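Rv3651-like N-terminal domain-containing protein (Mycobacterium tuberculosis, PDB 4Q6U) is of unknown function but probably acts as a sensor, combining one GAF-like and two PAS-like domains in a single chain. Local coordinates at residues C261-S269 against L302-V312; P149-V160 against T172-T180. All coordinates share one frame; numbering follows the deposited sequence.

Contact 1 (C261-S269 against L302-V312)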
loop_
_atom_site.group_PDB
_atom_site.type_symbol
_atom_site.label_atom_id
_atom_site.label_comp_id
_atom_site.label_asym_id
_atom_site.label_seq_id
_atom_site.Cartn_x
_atom_site.Cartn_y
_atom_site.Cartn_z
ATOM N N CYS B 261 -15.329 10.469 -16.929
ATOM C CA CYS B 261 -16.712 10.816 -17.183
ATOM C C CYS B 261 -16.802 11.526 -18.520
ATOM O O CYS B 261 -15.909 12.278 -18.910
ATOM C CB CYS B 261 -17.292 11.687 -16.065
ATOM S SG CYS B 261 -16.928 13.436 -16.201
ATOM N N SER B 262 -17.879 11.250 -19.236
ATOM C CA SER B 262 -18.120 11.883 -20.515
ATOM C C SER B 262 -19.096 13.050 -20.367
ATOM O O SER B 262 -19.534 13.613 -21.363
ATOM C CB SER B 262 -18.649 10.858 -21.523
ATOM O OG SER B 262 -19.725 10.114 -20.978
ATOM N N PHE B 263 -19.415 13.419 -19.124
ATOM C CA PHE B 263 -20.346 14.528 -18.868
ATOM C C PHE B 263 -19.806 15.824 -19.441
ATOM O O PHE B 263 -20.570 16.656 -19.919
ATOM C CB PHE B 263 -20.606 14.762 -17.372
ATOM C CG PHE B 263 -20.895 13.529 -16.590
ATOM C CD1 PHE B 263 -21.562 12.459 -17.157
ATOM C CD2 PHE B 263 -20.491 13.444 -15.268
ATOM C CE1 PHE B 263 -21.810 11.317 -16.418
ATOM C CE2 PHE B 263 -20.732 12.314 -14.529
ATOM C CZ PHE B 263 -21.397 11.245 -15.101
ATOM N N TYR B 264 -18.492 16.011 -19.363
ATOM C CA TYR B 264 -17.903 17.262 -19.825
ATOM C C TYR B 264 -16.560 17.013 -20.528
ATOM O O TYR B 264 -15.991 15.930 -20.431
ATOM C CB TYR B 264 -17.751 18.237 -18.649
ATOM C CG TYR B 264 -16.574 17.960 -17.720
ATOM C CD1 TYR B 264 -16.634 16.960 -16.759
ATOM C CD2 TYR B 264 -15.419 18.721 -17.792
ATOM C CE1 TYR B 264 -15.560 16.723 -15.914
ATOM C CE2 TYR B 264 -14.344 18.489 -16.953
ATOM C CZ TYR B 264 -14.418 17.497 -16.016
ATOM O OH TYR B 264 -13.342 17.280 -15.187
ATOM N N ASP B 265 -16.070 18.014 -21.251
ATOM C CA ASP B 265 -14.872 17.843 -22.069
ATOM C C ASP B 265 -13.621 18.170 -21.268
ATOM O O ASP B 265 -13.025 19.237 -21.440
ATOM C CB ASP B 265 -14.953 18.722 -23.329
ATOM C CG ASP B 265 -14.013 18.254 -24.435
ATOM O OD1 ASP B 265 -13.062 17.495 -24.147
ATOM O OD2 ASP B 265 -14.216 18.656 -25.596
ATOM N N TRP B 266 -13.229 17.241 -20.395
ATOM C CA TRP B 266 -12.030 17.393 -19.583
ATOM C C TRP B 266 -10.758 17.317 -20.431
ATOM O O TRP B 266 -9.736 17.895 -20.066
ATOM C CB TRP B 266 -11.988 16.326 -18.464
ATOM C CG TRP B 266 -12.066 14.916 -18.970
ATOM C CD1 TRP B 266 -13.198 14.216 -19.290
ATOM C CD2 TRP B 266 -10.967 14.034 -19.219
ATOM N NE1 TRP B 266 -12.866 12.956 -19.730
ATOM C CE2 TRP B 266 -11.506 12.817 -19.688
ATOM C CE3 TRP B 266 -9.578 14.154 -19.085
ATOM C CZ2 TRP B 266 -10.700 11.726 -20.036
ATOM C CZ3 TRP B 266 -8.779 13.063 -19.421
ATOM C CH2 TRP B 266 -9.346 11.871 -19.897
ATOM N N ARG B 267 -10.820 16.621 -21.565
ATOM C CA ARG B 267 -9.626 16.470 -22.409
ATOM C C ARG B 267 -9.285 17.759 -23.159
ATOM O O ARG B 267 -8.135 18.204 -23.155
ATOM C CB ARG B 267 -9.811 15.311 -23.393
ATOM C CG ARG B 267 -9.695 13.936 -22.720
ATOM C CD ARG B 267 -9.766 12.780 -23.711
ATOM N NE ARG B 267 -8.714 12.857 -24.721
ATOM C CZ ARG B 267 -8.937 13.098 -26.008
ATOM N NH1 ARG B 267 -10.175 13.265 -26.443
ATOM N NH2 ARG B 267 -7.926 13.166 -26.859
ATOM N N ARG B 268 -10.282 18.366 -23.788
ATOM C CA ARG B 268 -10.052 19.614 -24.526
ATOM C C ARG B 268 -9.654 20.739 -23.573
ATOM O O ARG B 268 -8.767 21.540 -23.879
ATOM C CB ARG B 268 -11.297 20.017 -25.308
ATOM C CG ARG B 268 -11.095 21.227 -26.236
ATOM C CD ARG B 268 -12.422 21.773 -26.705
ATOM N NE ARG B 268 -13.067 22.580 -25.668
ATOM C CZ ARG B 268 -14.304 22.384 -25.219
ATOM N NH1 ARG B 268 -15.050 21.406 -25.720
ATOM N NH2 ARG B 268 -14.801 23.172 -24.271
ATOM N N SER B 269 -10.307 20.799 -22.414
ATOM C CA SER B 269 -10.090 21.928 -21.516
ATOM C C SER B 269 -8.840 21.747 -20.645
ATOM O O SER B 269 -8.503 22.629 -19.857
ATOM C CB SER B 269 -11.330 22.171 -20.641
ATOM O OG SER B 269 -11.564 21.074 -19.768
ATOM N N LEU B 302 -18.882 23.206 -15.957
ATOM C CA LEU B 302 -17.632 22.771 -16.581
ATOM C C LEU B 302 -17.780 22.803 -18.105
ATOM O O LEU B 302 -18.893 22.735 -18.610
ATOM C CB LEU B 302 -17.268 21.369 -16.093
ATOM C CG LEU B 302 -17.117 21.274 -14.571
ATOM C CD1 LEU B 302 -16.870 19.844 -14.137
ATOM C CD2 LEU B 302 -15.981 22.177 -14.125
ATOM N N PRO B 303 -16.658 22.906 -18.841
ATOM C CA PRO B 303 -16.708 23.010 -20.308
ATOM C C PRO B 303 -17.403 21.834 -20.990
ATOM O O PRO B 303 -17.066 20.692 -20.723
ATOM C CB PRO B 303 -15.228 23.043 -20.714
ATOM C CG PRO B 303 -14.491 23.443 -19.499
ATOM C CD PRO B 303 -15.273 22.895 -18.337
ATOM N N GLY B 304 -18.354 22.116 -21.875
ATOM C CA GLY B 304 -19.061 21.065 -22.587
ATOM C C GLY B 304 -18.428 20.573 -23.882
ATOM O O GLY B 304 -17.527 21.207 -24.447
ATOM N N HIS B 305 -18.917 19.428 -24.349
ATOM C CA HIS B 305 -18.536 18.873 -25.641
ATOM C C HIS B 305 -19.202 19.607 -26.814
ATOM O O HIS B 305 -18.531 19.991 -27.780
ATOM C CB HIS B 305 -18.888 17.385 -25.696
ATOM C CG HIS B 305 -17.945 16.513 -24.925
ATOM N ND1 HIS B 305 -18.258 15.993 -23.686
ATOM C CD2 HIS B 305 -16.697 16.076 -25.215
ATOM C CE1 HIS B 305 -17.244 15.268 -23.251
ATOM N NE2 HIS B 305 -16.282 15.302 -24.156
ATOM N N ASP B 306 -20.515 19.796 -26.727
ATOM C CA ASP B 306 -21.276 20.437 -27.803
ATOM C C ASP B 306 -21.720 21.849 -27.435
ATOM O O ASP B 306 -21.874 22.714 -28.302
ATOM C CB ASP B 306 -22.499 19.597 -28.161
ATOM C CG ASP B 306 -22.144 18.161 -28.466
ATOM O OD1 ASP B 306 -21.297 17.936 -29.357
ATOM O OD2 ASP B 306 -22.702 17.260 -27.806
ATOM N N VAL B 307 -21.944 22.073 -26.146
ATOM C CA VAL B 307 -22.281 23.401 -25.651
ATOM C C VAL B 307 -21.122 23.972 -24.844
ATOM O O VAL B 307 -20.162 23.263 -24.532
ATOM C CB VAL B 307 -23.556 23.382 -24.790
ATOM C CG1 VAL B 307 -24.775 23.056 -25.655
ATOM C CG2 VAL B 307 -23.413 22.395 -23.634
ATOM N N ASP B 308 -21.203 25.258 -24.520
ATOM C CA ASP B 308 -20.132 25.918 -23.788
ATOM C C ASP B 308 -20.014 25.370 -22.365
ATOM O O ASP B 308 -18.921 25.044 -21.893
ATOM C CB ASP B 308 -20.360 27.434 -23.756
ATOM C CG ASP B 308 -20.028 28.105 -25.081
ATOM O OD1 ASP B 308 -19.264 27.514 -25.869
ATOM O OD2 ASP B 308 -20.528 29.225 -25.328
ATOM N N TRP B 309 -21.149 25.249 -21.687
ATOM C CA TRP B 309 -21.134 24.897 -20.278
ATOM C C TRP B 309 -22.092 23.761 -19.944
ATOM O O TRP B 309 -23.185 23.665 -20.503
ATOM C CB TRP B 309 -21.456 26.132 -19.432
ATOM C CG TRP B 309 -20.469 27.241 -19.639
ATOM C CD1 TRP B 309 -20.700 28.450 -20.238
ATOM C CD2 TRP B 309 -19.084 27.232 -19.275
ATOM N NE1 TRP B 309 -19.546 29.196 -20.252
ATOM C CE2 TRP B 309 -18.539 28.472 -19.671
ATOM C CE3 TRP B 309 -18.252 26.298 -18.649
ATOM C CZ2 TRP B 309 -17.202 28.802 -19.460
ATOM C CZ3 TRP B 309 -16.925 26.627 -18.439
ATOM C CH2 TRP B 309 -16.413 27.865 -18.845
ATOM N N VAL B 310 -21.654 22.903 -19.028
ATOM C CA VAL B 310 -22.448 21.779 -18.555
ATOM C C VAL B 310 -22.417 21.753 -17.032
ATOM O O VAL B 310 -21.341 21.714 -16.441
ATOM C CB VAL B 310 -21.917 20.437 -19.123
ATOM C CG1 VAL B 310 -22.527 19.261 -18.395
ATOM C CG2 VAL B 310 -22.205 20.353 -20.619
ATOM N N PRO B 311 -23.595 21.808 -16.390
ATOM C CA PRO B 311 -23.650 21.730 -14.925
ATOM C C PRO B 311 -23.280 20.343 -14.420
ATOM O O PRO B 311 -23.815 19.354 -14.900
ATOM C CB PRO B 311 -25.117 22.063 -14.602
ATOM C CG PRO B 311 -25.864 21.776 -15.867
ATOM C CD PRO B 311 -24.913 22.093 -16.985
ATOM N N VAL B 312 -22.353 20.281 -13.474
ATOM C CA VAL B 312 -21.895 19.005 -12.924
ATOM C C VAL B 312 -21.892 19.107 -11.417
ATOM O O VAL B 312 -21.380 20.084 -10.867
ATOM C CB VAL B 312 -20.473 18.623 -13.393
ATOM C CG1 VAL B 312 -19.954 17.378 -12.619
ATOM C CG2 VAL B 312 -20.426 18.408 -14.910
#
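Tyr264 and Gly304 bring the two backbones closest, their CA atoms 4.8 Å apart, and one main-chain hydrogen bond follows: Asp265 N to Pro303 O, 2.9 Å with 162° at the hydrogen. Segment 302-312 is a hairpin, paired at Leu302 and Val310 and turning through Gly304 to Asp308; segment 261-269 is an irregular loop lying against its end.

Leu302 CD1 sits over the middle of the Tyr264 ring, 3.7 Å from the centroid, while Pro303 O lies at the ring's edge. With CG between the backbone N and the carbonyl carbon (chi1 77°), the tyrosine brings CD2 to Leu302 CB, with Val312 CG2 more distant and oblique to the ring. These strands, 296-303 and 309-320, belong to the five-stranded antiparallel sheet of the C-terminal PAS-like domain, and Leu332 of the neighbouring strand 325-333 touches both Tyr264 and Val312.

Past the strand end the contact turns polar. Arg268 NH1 gives Gly304 O a nearly straight bond (2.8 Å, 167°) in the guanidinium plane, with a weaker one from NH2. The same NH1 forms a salt bridge to Asp265 OD2, 2.9 Å away, while Asp265 OD1 accepts from Arg268 N in an Asx motif. Asp265 CB also lies over one face of the His305 ring, 3.8 Å from its centroid. Ser269 CB packs against Pro303 CG at 3.6 Å.

Contact 2 (P149-V160 against T172-T180)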
loop_
_atom_site.group_PDB
_atom_site.type_symbol
_atom_site.label_atom_id
_atom_site.label_comp_id
_atom_site.label_asym_id
_atom_site.label_seq_id
_atom_site.Cartn_x
_atom_site.Cartn_y
_atom_site.Cartn_z
ATOM N N PRO B 149 -2.708 5.852 -15.241
ATOM C CA PRO B 149 -3.833 4.955 -15.495
ATOM C C PRO B 149 -5.083 5.440 -14.775
ATOM O O PRO B 149 -4.968 6.201 -13.812
ATOM C CB PRO B 149 -3.361 3.620 -14.915
ATOM C CG PRO B 149 -1.882 3.714 -14.921
ATOM C CD PRO B 149 -1.551 5.144 -14.660
ATOM N N ALA B 150 -6.251 5.033 -15.254
ATOM C CA ALA B 150 -7.473 5.214 -14.485
ATOM C C ALA B 150 -7.553 4.054 -13.504
ATOM O O ALA B 150 -7.140 2.945 -13.841
ATOM C CB ALA B 150 -8.693 5.255 -15.384
ATOM N N ARG B 151 -8.036 4.339 -12.295
ATOM C CA ARG B 151 -8.348 3.319 -11.276
ATOM C C ARG B 151 -7.111 2.631 -10.688
ATOM O O ARG B 151 -6.884 2.702 -9.476
ATOM C CB ARG B 151 -9.324 2.278 -11.863
ATOM C CG ARG B 151 -9.539 1.000 -11.040
ATOM C CD ARG B 151 -10.282 1.232 -9.724
ATOM N NE ARG B 151 -11.587 1.882 -9.868
ATOM C CZ ARG B 151 -12.745 1.237 -9.990
ATOM N NH1 ARG B 151 -12.775 -0.086 -10.013
ATOM N NH2 ARG B 151 -13.880 1.921 -10.098
ATOM N N GLU B 152 -6.306 1.978 -11.529
ATOM C CA GLU B 152 -5.138 1.231 -11.046
ATOM C C GLU B 152 -4.051 2.133 -10.455
ATOM O O GLU B 152 -3.736 3.182 -11.007
ATOM C CB GLU B 152 -4.537 0.393 -12.179
ATOM C CG GLU B 152 -5.564 -0.375 -12.987
ATOM C CD GLU B 152 -6.185 -1.514 -12.209
ATOM O OE1 GLU B 152 -5.468 -2.144 -11.401
ATOM O OE2 GLU B 152 -7.390 -1.777 -12.403
ATOM N N LEU B 153 -3.451 1.685 -9.360
ATOM C CA LEU B 153 -2.430 2.447 -8.646
ATOM C C LEU B 153 -1.049 1.811 -8.808
ATOM O O LEU B 153 -0.932 0.598 -8.935
ATOM C CB LEU B 153 -2.781 2.536 -7.153
ATOM C CG LEU B 153 -4.183 3.072 -6.838
ATOM C CD1 LEU B 153 -4.378 3.112 -5.321
ATOM C CD2 LEU B 153 -4.384 4.432 -7.435
ATOM N N ASN B 154 -0.006 2.626 -8.765
ATOM C CA ASN B 154 1.348 2.108 -8.928
ATOM C C ASN B 154 2.279 2.617 -7.845
ATOM O O ASN B 154 1.934 3.578 -7.153
ATOM C CB ASN B 154 1.883 2.489 -10.314
ATOM C CG ASN B 154 1.614 1.421 -11.341
ATOM O OD1 ASN B 154 2.169 0.324 -11.266
ATOM N ND2 ASN B 154 0.763 1.729 -12.308
ATOM N N PRO B 155 3.451 1.962 -7.675
ATOM C CA PRO B 155 4.428 2.378 -6.665
ATOM C C PRO B 155 4.826 3.837 -6.784
ATOM O O PRO B 155 5.141 4.305 -7.885
ATOM C CB PRO B 155 5.637 1.478 -6.949
ATOM C CG PRO B 155 5.060 0.260 -7.528
ATOM C CD PRO B 155 3.838 0.682 -8.300
ATOM N N ASN B 156 4.843 4.529 -5.650
ATOM C CA ASN B 156 5.248 5.930 -5.588
ATOM C C ASN B 156 4.386 6.873 -6.418
ATOM O O ASN B 156 4.804 7.990 -6.723
ATOM C CB ASN B 156 6.721 6.073 -6.002
ATOM C CG ASN B 156 7.667 5.514 -4.958
ATOM O OD1 ASN B 156 8.233 4.429 -5.122
ATOM N ND2 ASN B 156 7.817 6.239 -3.856
ATOM N N GLU B 157 3.173 6.450 -6.760
ATOM C CA GLU B 157 2.251 7.341 -7.462
ATOM C C GLU B 157 1.907 8.555 -6.585
ATOM O O GLU B 157 1.627 9.640 -7.091
ATOM C CB GLU B 157 0.974 6.599 -7.887
ATOM C CG GLU B 157 0.050 7.437 -8.802
ATOM C CD GLU B 157 -0.827 6.582 -9.705
ATOM O OE1 GLU B 157 -0.858 5.350 -9.522
ATOM O OE2 GLU B 157 -1.488 7.139 -10.606
ATOM N N THR B 158 1.943 8.370 -5.267
ATOM C CA THR B 158 1.739 9.476 -4.333
ATOM C C THR B 158 2.751 10.595 -4.584
ATOM O O THR B 158 2.413 11.780 -4.550
ATOM C CB THR B 158 1.851 8.998 -2.858
ATOM O OG1 THR B 158 0.869 7.982 -2.600
ATOM C CG2 THR B 158 1.641 10.159 -1.893
ATOM N N GLN B 159 3.996 10.206 -4.835
ATOM C CA GLN B 159 5.061 11.170 -5.087
ATOM C C GLN B 159 4.890 11.853 -6.429
ATOM O O GLN B 159 5.283 13.005 -6.593
ATOM C CB GLN B 159 6.432 10.495 -5.023
ATOM C CG GLN B 159 7.076 10.575 -3.658
ATOM C CD GLN B 159 6.196 9.980 -2.587
ATOM O OE1 GLN B 159 5.802 8.817 -2.671
ATOM N NE2 GLN B 159 5.863 10.781 -1.578
ATOM N N VAL B 160 4.307 11.152 -7.395
ATOM C CA VAL B 160 4.039 11.775 -8.692
ATOM C C VAL B 160 3.000 12.872 -8.520
ATOM O O VAL B 160 3.165 13.992 -8.999
ATOM C CB VAL B 160 3.539 10.760 -9.740
ATOM C CG1 VAL B 160 3.069 11.483 -11.015
ATOM C CG2 VAL B 160 4.619 9.743 -10.065
ATOM N N THR B 172 13.399 14.022 -7.761
ATOM C CA THR B 172 13.510 13.029 -8.828
ATOM C C THR B 172 12.798 11.726 -8.472
ATOM O O THR B 172 12.656 11.385 -7.298
ATOM C CB THR B 172 14.982 12.701 -9.165
ATOM O OG1 THR B 172 15.644 12.184 -8.006
ATOM C CG2 THR B 172 15.715 13.940 -9.656
ATOM N N LEU B 173 12.364 10.995 -9.496
ATOM C CA LEU B 173 11.699 9.716 -9.282
ATOM C C LEU B 173 12.072 8.667 -10.339
ATOM O O LEU B 173 12.042 8.937 -11.537
ATOM C CB LEU B 173 10.183 9.917 -9.258
ATOM C CG LEU B 173 9.362 8.640 -9.067
ATOM C CD1 LEU B 173 9.807 7.868 -7.823
ATOM C CD2 LEU B 173 7.879 8.965 -9.000
ATOM N N CYS B 174 12.447 7.476 -9.881
ATOM C CA CYS B 174 12.652 6.326 -10.759
ATOM C C CYS B 174 11.748 5.185 -10.301
ATOM O O CYS B 174 11.783 4.812 -9.136
ATOM C CB CYS B 174 14.115 5.860 -10.737
ATOM S SG CYS B 174 15.326 7.109 -11.204
ATOM N N SER B 175 10.957 4.615 -11.204
ATOM C CA SER B 175 10.093 3.501 -10.813
ATOM C C SER B 175 9.803 2.563 -11.984
ATOM O O SER B 175 10.043 2.903 -13.148
ATOM C CB SER B 175 8.773 4.029 -10.226
ATOM O OG SER B 175 8.032 2.962 -9.655
ATOM N N ILE B 176 9.311 1.376 -11.653
ATOM C CA ILE B 176 8.731 0.448 -12.619
ATOM C C ILE B 176 7.228 0.351 -12.366
ATOM O O ILE B 176 6.818 0.075 -11.242
ATOM C CB ILE B 176 9.338 -0.960 -12.502
ATOM C CG1 ILE B 176 10.837 -0.942 -12.806
ATOM C CG2 ILE B 176 8.612 -1.925 -13.430
ATOM C CD1 ILE B 176 11.139 -0.787 -14.275
ATOM N N TRP B 177 6.410 0.547 -13.396
ATOM C CA TRP B 177 4.955 0.534 -13.226
ATOM C C TRP B 177 4.260 -0.556 -14.034
ATOM O O TRP B 177 4.716 -0.919 -15.119
ATOM C CB TRP B 177 4.360 1.887 -13.613
ATOM C CG TRP B 177 4.464 2.928 -12.549
ATOM C CD1 TRP B 177 5.293 2.921 -11.458
ATOM C CD2 TRP B 177 3.696 4.132 -12.463
ATOM N NE1 TRP B 177 5.088 4.055 -10.709
ATOM C CE2 TRP B 177 4.114 4.815 -11.306
ATOM C CE3 TRP B 177 2.686 4.694 -13.253
ATOM C CZ2 TRP B 177 3.567 6.037 -10.925
ATOM C CZ3 TRP B 177 2.144 5.905 -12.871
ATOM C CH2 TRP B 177 2.583 6.562 -11.718
ATOM N N ASP B 178 3.157 -1.071 -13.494
ATOM C CA ASP B 178 2.296 -2.013 -14.203
ATOM C C ASP B 178 1.193 -1.295 -14.980
ATOM O O ASP B 178 0.467 -0.472 -14.418
ATOM C CB ASP B 178 1.661 -2.995 -13.228
ATOM C CG ASP B 178 2.676 -3.915 -12.588
ATOM O OD1 ASP B 178 3.135 -4.849 -13.276
ATOM O OD2 ASP B 178 3.013 -3.700 -11.404
ATOM N N LEU B 179 1.058 -1.616 -16.263
ATOM C CA LEU B 179 0.006 -1.021 -17.091
ATOM C C LEU B 179 -0.705 -2.084 -17.922
ATOM O O LEU B 179 -0.327 -3.254 -17.913
ATOM C CB LEU B 179 0.582 0.045 -18.026
ATOM C CG LEU B 179 1.518 1.142 -17.511
ATOM C CD1 LEU B 179 2.023 1.989 -18.691
ATOM C CD2 LEU B 179 0.821 2.026 -16.495
ATOM N N THR B 180 -1.725 -1.669 -18.658
ATOM C CA THR B 180 -2.353 -2.549 -19.630
ATOM C C THR B 180 -2.432 -1.828 -20.980
ATOM O O THR B 180 -2.934 -0.705 -21.063
ATOM C CB THR B 180 -3.752 -2.991 -19.163
ATOM O OG1 THR B 180 -3.621 -3.919 -18.074
ATOM C CG2 THR B 180 -4.502 -3.661 -20.290
HETATM O O HOH W 1 8.964 2.897 -6.823
#
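Asn154 lays its side chain flat on the indole of Trp177, and can be followed atom by atom. CB stands over the five-membered ring, 3.2 Å from its centroid and close to the ring normal, a close CH-pi contact. CG continues across the same face above Trp177 CG, with amide and indole planes only 9° apart, so the two groups are stacked. At the tip the amide divides its work between both polar groups of Asp178's backbone: Asn154 OD1 accepts from Asp178 N at 2.8 Å, and Asn154 ND2 donates to Asp178 O at 3.1 Å. The second bond is nearly straight (169°), and its acceptor lies close to the amide plane. Two bonds to one residue, added to the stack, fix the amide's rotation.

The indole is gripped at its nitrogen as well. With CG anti to its own carbonyl carbon, Trp177 turns the indole across to the loop, where NE1 donates to Pro155 O at 2.8 Å, but the bond is bent (136° at the hydrogen), the acceptor lying off the ring plane. Farther along the ring, the CZ2 and CH2 atoms meet Glu157 and Val160 CG2, and CZ3 approaches Pro149 CD. Glu157 OE1 takes the N-H of Asn154, helping to position the residue that covers the indole, while its OE2 pairs with Lys255.

Toward the start of the strand, Val160 CG2 packs on Leu173 CD2 at 3.5 Å. A type II turn, Asn154 to Glu157, leads into helix 157-165. Packing of this loop and helix start on edge strand 172-180 of a five-stranded antiparallel sheet, ordered 2-1-5-4-3, matches the PAS fold assigned to the middle domain.

Followed from the N terminus, the chain passes through the GAF-like domain and first reaches contact 2, where 149-160 and 172-180 close a short loop of 11 intervening residues holding the rest of helix 157-165. Contact 1 opens only after contact 2 has closed, so the two lie in series, neither nested nor crossed; it joins 261-269 to 302-312 across 32 residues that include most of strand 296-303. Each ties a connecting segment to its own five-stranded sheet, in the middle and C-terminal PAS-like domains respectively. The centres of contact 1 and contact 2 are about 27 Å apart. The nearest atoms of contact 1 and contact 2 are about 8 Å apart, without touching, although Arg267 forms a salt bridge with Glu146, shortly before 149-160.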